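Local coordinates for protein salicylaldehyde dehydrogenase NahF (Pseudomonas putida, PDB 4JZ6) that probably catalyses the NAD+-dependent oxidation of salicylaldehyde to salicylate, a step in the bacterial breakdown of naphthalene, at residues A[60-65]-A[216-221]; A[33-38]-A[222-227]. All blocks are in the same frame, centred on the assembly; numbering follows the deposited sequence.

Contact 1 of 2, residues A[60-65]-A[216-221]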
loop_
_atom_site.group_PDB
_atom_site.type_symbol
_atom_site.label_atom_id
_atom_site.label_comp_id
_atom_site.label_asym_id
_atom_site.label_seq_id
_atom_site.Cartn_x
_atom_site.Cartn_y
_atom_site.Cartn_z
ATOM N N ILE A 60 24.839 -3.765 0.515
ATOM C CA ILE A 60 24.586 -4.188 1.883
ATOM C C ILE A 60 25.247 -3.217 2.862
ATOM O O ILE A 60 24.680 -2.900 3.915
ATOM C CB ILE A 60 25.072 -5.630 2.133
ATOM C CG1 ILE A 60 24.403 -6.591 1.146
ATOM C CG2 ILE A 60 24.775 -6.053 3.552
ATOM C CD1 ILE A 60 22.899 -6.454 1.094
ATOM N N LYS A 61 26.436 -2.739 2.499
ATOM C CA LYS A 61 27.145 -1.741 3.295
ATOM C C LYS A 61 26.305 -0.477 3.404
ATOM O O LYS A 61 26.276 0.177 4.450
ATOM C CB LYS A 61 28.498 -1.407 2.666
ATOM C CG LYS A 61 29.690 -1.728 3.548
ATOM C CD LYS A 61 30.019 -3.214 3.514
ATOM C CE LYS A 61 31.123 -3.576 4.509
ATOM N NZ LYS A 61 30.615 -3.739 5.905
ATOM N N ALA A 62 25.618 -0.147 2.313
ATOM C CA ALA A 62 24.754 1.026 2.263
ATOM C C ALA A 62 23.555 0.866 3.196
ATOM O O ALA A 62 23.166 1.805 3.897
ATOM C CB ALA A 62 24.289 1.278 0.834
ATOM N N ALA A 63 22.969 -0.323 3.203
ATOM C CA ALA A 63 21.813 -0.582 4.046
ATOM C C ALA A 63 22.203 -0.548 5.518
ATOM O O ALA A 63 21.498 0.035 6.350
ATOM C CB ALA A 63 21.193 -1.914 3.696
ATOM N N GLN A 64 23.331 -1.178 5.830
ATOM C CA GLN A 64 23.829 -1.217 7.198
ATOM C C GLN A 64 24.096 0.193 7.716
ATOM O O GLN A 64 23.705 0.539 8.835
ATOM C CB GLN A 64 25.078 -2.101 7.294
ATOM C CG GLN A 64 24.774 -3.593 7.112
ATOM C CD GLN A 64 26.022 -4.446 6.941
ATOM O OE1 GLN A 64 27.119 -3.934 6.700
ATOM N NE2 GLN A 64 25.855 -5.759 7.061
ATOM N N ALA A 65 24.740 1.009 6.885
ATOM C CA ALA A 65 24.944 2.418 7.205
ATOM C C ALA A 65 23.609 3.114 7.490
ATOM O O ALA A 65 23.468 3.807 8.496
ATOM C CB ALA A 65 25.681 3.117 6.075
ATOM N N ASN A 216 22.410 7.478 1.486
ATOM C CA ASN A 216 23.466 6.669 0.898
ATOM C C ASN A 216 23.156 6.394 -0.572
ATOM O O ASN A 216 22.037 6.015 -0.916
ATOM C CB ASN A 216 23.632 5.368 1.683
ATOM C CG ASN A 216 23.923 5.612 3.161
ATOM O OD1 ASN A 216 25.081 5.666 3.575
ATOM N ND2 ASN A 216 22.872 5.771 3.957
ATOM N N TYR A 217 24.149 6.588 -1.436
ATOM C CA TYR A 217 23.920 6.609 -2.877
ATOM C C TYR A 217 24.602 5.460 -3.604
ATOM O O TYR A 217 25.792 5.205 -3.419
ATOM C CB TYR A 217 24.379 7.956 -3.448
ATOM C CG TYR A 217 24.459 8.032 -4.959
ATOM C CD1 TYR A 217 25.634 8.431 -5.590
ATOM C CD2 TYR A 217 23.362 7.720 -5.756
ATOM C CE1 TYR A 217 25.717 8.515 -6.973
ATOM C CE2 TYR A 217 23.438 7.798 -7.146
ATOM C CZ TYR A 217 24.619 8.198 -7.746
ATOM O OH TYR A 217 24.702 8.277 -9.119
ATOM N N LEU A 218 23.835 4.772 -4.441
ATOM C CA LEU A 218 24.352 3.657 -5.216
ATOM C C LEU A 218 23.970 3.805 -6.680
ATOM O O LEU A 218 22.860 4.235 -7.007
ATOM C CB LEU A 218 23.790 2.337 -4.699
ATOM C CG LEU A 218 24.132 1.903 -3.279
ATOM C CD1 LEU A 218 23.205 0.776 -2.888
ATOM C CD2 LEU A 218 25.575 1.463 -3.195
ATOM N N ASN A 219 24.901 3.451 -7.558
ATOM C CA ASN A 219 24.614 3.367 -8.979
ATOM C C ASN A 219 25.376 2.194 -9.569
ATOM O O ASN A 219 26.372 1.744 -8.997
ATOM C CB ASN A 219 24.983 4.668 -9.688
ATOM C CG ASN A 219 24.028 5.001 -10.813
ATOM O OD1 ASN A 219 23.446 4.106 -11.428
ATOM N ND2 ASN A 219 23.850 6.293 -11.082
ATOM N N SER A 220 24.903 1.683 -10.701
ATOM C CA SER A 220 25.542 0.529 -11.316
ATOM C C SER A 220 25.210 0.408 -12.795
ATOM O O SER A 220 24.294 1.057 -13.299
ATOM C CB SER A 220 25.119 -0.755 -10.603
ATOM O OG SER A 220 23.720 -0.967 -10.733
ATOM N N SER A 221 25.966 -0.430 -13.489
ATOM C CA SER A 221 25.613 -0.811 -14.845
ATOM C C SER A 221 24.302 -1.582 -14.775
ATOM O O SER A 221 24.027 -2.254 -13.775
ATOM C CB SER A 221 26.720 -1.668 -15.459
ATOM O OG SER A 221 27.141 -2.677 -14.557
#
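The carboxamide of N216 turns one flat face to helix 56-73, and the carbonyl oxygen of A62 sits almost straight above it, 4.0 Å from CG. On that same side, but displaced toward the oxygen end, the methyl of A65 approaches, its CB 3.6 Å from N216 OD1. Neither is a bond; loops satisfy the polar atoms of this buried amide, OD1 taking the backbone N-H of N25 and ND2 reaching weakly to the carbonyl of G213, which together would fix its rotation. With CG anti to the carbonyl carbon (chi1 -57°) and the amide turned by chi2 (-93°), its face lies toward A62 O.

Strand 215-218 lies at one end of the five parallel strands of the Rossmann-like sheet that forms the NAD-binding domain of aldehyde dehydrogenases; its outer side bonds to F23 of strand 18-24, and helix 56-73 packs over one face of the sheet. The short axes run nearly antiparallel, at 165°, and approach to 8.7 Å. Alanine suits so close an approach of helix to strand: A62 and A65, one turn apart, offer no side chain beyond a methyl. Two residues along the strand, L218 also faces the helix and lays its CD1 against A62 CB at 3.9 Å, an apolar contact shared with V187.

Y217, between N216 and L218, points to the opposite face of the sheet, where its ring meets F188 and helix 195-208. Its OH accepts a hydrogen bond of 2.9 Å from ND2 of N219, which also bonds the carbonyl of S191.

Contact 2 of 2, residues A[33-38]-A[222-227]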
loop_
_atom_site.group_PDB
_atom_site.type_symbol
_atom_site.label_atom_id
_atom_site.label_comp_id
_atom_site.label_asym_id
_atom_site.label_seq_id
_atom_site.Cartn_x
_atom_site.Cartn_y
_atom_site.Cartn_z
ATOM N N ASP A 33 34.907 -3.522 -5.851
ATOM C CA ASP A 33 35.744 -4.194 -6.834
ATOM C C ASP A 33 36.470 -3.200 -7.734
ATOM O O ASP A 33 36.991 -3.575 -8.788
ATOM C CB ASP A 33 34.904 -5.156 -7.672
ATOM C CG ASP A 33 33.736 -4.470 -8.344
ATOM O OD1 ASP A 33 33.475 -3.294 -8.018
ATOM O OD2 ASP A 33 33.074 -5.108 -9.191
ATOM N N GLN A 34 36.495 -1.936 -7.312
ATOM C CA GLN A 34 37.125 -0.843 -8.064
ATOM C C GLN A 34 36.730 -0.810 -9.542
ATOM O O GLN A 34 37.493 -0.335 -10.387
ATOM C CB GLN A 34 38.655 -0.878 -7.936
ATOM C CG GLN A 34 39.178 -0.788 -6.512
ATOM C CD GLN A 34 39.280 -2.148 -5.854
ATOM O OE1 GLN A 34 39.564 -3.147 -6.513
ATOM N NE2 GLN A 34 39.040 -2.194 -4.548
ATOM N N GLN A 35 35.543 -1.320 -9.848
ATOM C CA GLN A 35 35.065 -1.377 -11.222
ATOM C C GLN A 35 34.198 -0.162 -11.539
ATOM O O GLN A 35 33.531 0.388 -10.658
ATOM C CB GLN A 35 34.274 -2.663 -11.456
ATOM C CG GLN A 35 35.105 -3.925 -11.381
ATOM C CD GLN A 35 35.370 -4.516 -12.746
ATOM O OE1 GLN A 35 36.460 -4.353 -13.307
ATOM N NE2 GLN A 35 34.372 -5.211 -13.294
ATOM N N THR A 36 34.211 0.252 -12.802
ATOM C CA THR A 36 33.398 1.381 -13.229
ATOM C C THR A 36 32.445 1.007 -14.356
ATOM O O THR A 36 32.485 -0.110 -14.878
ATOM C CB THR A 36 34.272 2.561 -13.686
ATOM O OG1 THR A 36 35.199 2.110 -14.679
ATOM C CG2 THR A 36 35.042 3.133 -12.514
ATOM N N PHE A 37 31.576 1.949 -14.705
ATOM C CA PHE A 37 30.716 1.831 -15.875
ATOM C C PHE A 37 30.529 3.226 -16.445
ATOM O O PHE A 37 30.678 4.216 -15.726
ATOM C CB PHE A 37 29.364 1.207 -15.517
ATOM C CG PHE A 37 28.457 2.113 -14.725
ATOM C CD1 PHE A 37 27.514 2.907 -15.360
ATOM C CD2 PHE A 37 28.535 2.152 -13.343
ATOM C CE1 PHE A 37 26.671 3.733 -14.628
ATOM C CE2 PHE A 37 27.695 2.972 -12.606
ATOM C CZ PHE A 37 26.760 3.762 -13.249
ATOM N N GLU A 38 30.198 3.312 -17.729
ATOM C CA GLU A 38 30.118 4.610 -18.387
ATOM C C GLU A 38 28.719 4.965 -18.869
ATOM O O GLU A 38 27.896 4.091 -19.138
ATOM C CB GLU A 38 31.099 4.677 -19.557
ATOM C CG GLU A 38 32.560 4.644 -19.141
ATOM C CD GLU A 38 33.491 4.509 -20.323
ATOM O OE1 GLU A 38 33.048 3.972 -21.364
ATOM O OE2 GLU A 38 34.662 4.941 -20.212
ATOM N N PRO A 222 23.482 -1.487 -15.831
ATOM C CA PRO A 222 22.151 -2.104 -15.810
ATOM C C PRO A 222 22.185 -3.624 -15.648
ATOM O O PRO A 222 21.187 -4.200 -15.225
ATOM C CB PRO A 222 21.562 -1.720 -17.176
ATOM C CG PRO A 222 22.744 -1.433 -18.035
ATOM C CD PRO A 222 23.766 -0.827 -17.118
ATOM N N ASP A 223 23.311 -4.257 -15.968
ATOM C CA ASP A 223 23.435 -5.705 -15.828
ATOM C C ASP A 223 23.458 -6.114 -14.355
ATOM O O ASP A 223 23.259 -7.288 -14.025
ATOM C CB ASP A 223 24.689 -6.224 -16.548
ATOM C CG ASP A 223 25.975 -5.923 -15.787
ATOM O OD1 ASP A 223 26.411 -4.754 -15.803
ATOM O OD2 ASP A 223 26.558 -6.852 -15.182
ATOM N N ARG A 224 23.691 -5.135 -13.478
ATOM C CA ARG A 224 23.803 -5.384 -12.044
ATOM C C ARG A 224 22.561 -4.945 -11.282
ATOM O O ARG A 224 22.312 -5.436 -10.183
ATOM C CB ARG A 224 25.023 -4.665 -11.462
ATOM C CG ARG A 224 26.363 -5.139 -11.998
ATOM C CD ARG A 224 27.509 -4.540 -11.197
ATOM N NE ARG A 224 28.810 -5.006 -11.672
ATOM C CZ ARG A 224 29.965 -4.750 -11.065
ATOM N NH1 ARG A 224 29.988 -4.032 -9.948
ATOM N NH2 ARG A 224 31.100 -5.218 -11.572
ATOM N N SER A 225 21.798 -4.018 -11.867
ATOM C CA SER A 225 20.612 -3.442 -11.216
ATOM C C SER A 225 19.670 -4.461 -10.568
ATOM O O SER A 225 19.354 -4.323 -9.384
ATOM C CB SER A 225 19.828 -2.517 -12.163
ATOM O OG SER A 225 20.511 -1.296 -12.374
ATOM N N PRO A 226 19.224 -5.484 -11.330
ATOM C CA PRO A 226 18.301 -6.447 -10.719
ATOM C C PRO A 226 18.827 -7.072 -9.431
ATOM O O PRO A 226 18.117 -7.056 -8.428
ATOM C CB PRO A 226 18.132 -7.520 -11.805
ATOM C CG PRO A 226 19.214 -7.262 -12.801
ATOM C CD PRO A 226 19.460 -5.801 -12.749
ATOM N N GLU A 227 20.049 -7.593 -9.447
ATOM C CA GLU A 227 20.570 -8.286 -8.270
ATOM C C GLU A 227 20.874 -7.344 -7.107
ATOM O O GLU A 227 20.771 -7.733 -5.944
ATOM C CB GLU A 227 21.798 -9.124 -8.622
ATOM C CG GLU A 227 23.026 -8.325 -8.984
ATOM C CD GLU A 227 24.233 -9.211 -9.171
ATOM O OE1 GLU A 227 25.196 -8.779 -9.847
ATOM O OE2 GLU A 227 24.214 -10.343 -8.635
#
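A salt bridge at the protein surface joins D33, in the turn leading to strand 36-40, to R224, just ahead of helix 225-233. Both terminal guanidinium nitrogens, NH1 and NH2, bear on a single carboxylate oxygen: R224 NH2 donates to D33 OD2 at 3.1 Å, R224 NH1 only weakly at 3.4 Å. The grip is therefore lopsided, with the two planes twisted 43° apart. The other oxygen, OD1, bonds S31 OG and weakly the N-H of Q35, so D33 is also held from within its own turn.

Arginine suits the site because its chain, extended from CG to NE, spans the distance and divides its donors: NH2 serves D33, while NH1 bonds chiefly the A54 carbonyl. Q35 crosses it at about a right angle, its NE2 3.7 Å from R224 NH2 at the guanidinium edge. A leucine here would probably leave the D33 carboxylate without its opposite charge and the A54 carbonyl without this donor. Around the bridge, strand 36-40 is the edge partner of strand 47-52, F37 pairing with S51, and the following loop, with N53 and A54, leads past the arginine to helix 56-73.

Overall arrangement
From the N terminus the chain first passes 33-38, entering strand 36-40, then 60-65 on helix 56-73. Some 150 residues later it returns along 216-221 and closes the loop of contact 1; running straight on into 222-227, it closes the wider loop of contact 2, so the loop of contact 1 falls wholly within that of contact 2. Contact 1 joins helix 56-73 to the outer strand of the Rossmann-like sheet, while contact 2 ties the small N-terminal sheet to the start of helix 225-233. Their centres are about 12 Å apart, and the ring of F37 bridges them, its CE2 packing 3.5 Å from CA of S220, with S221 and N219 alongside.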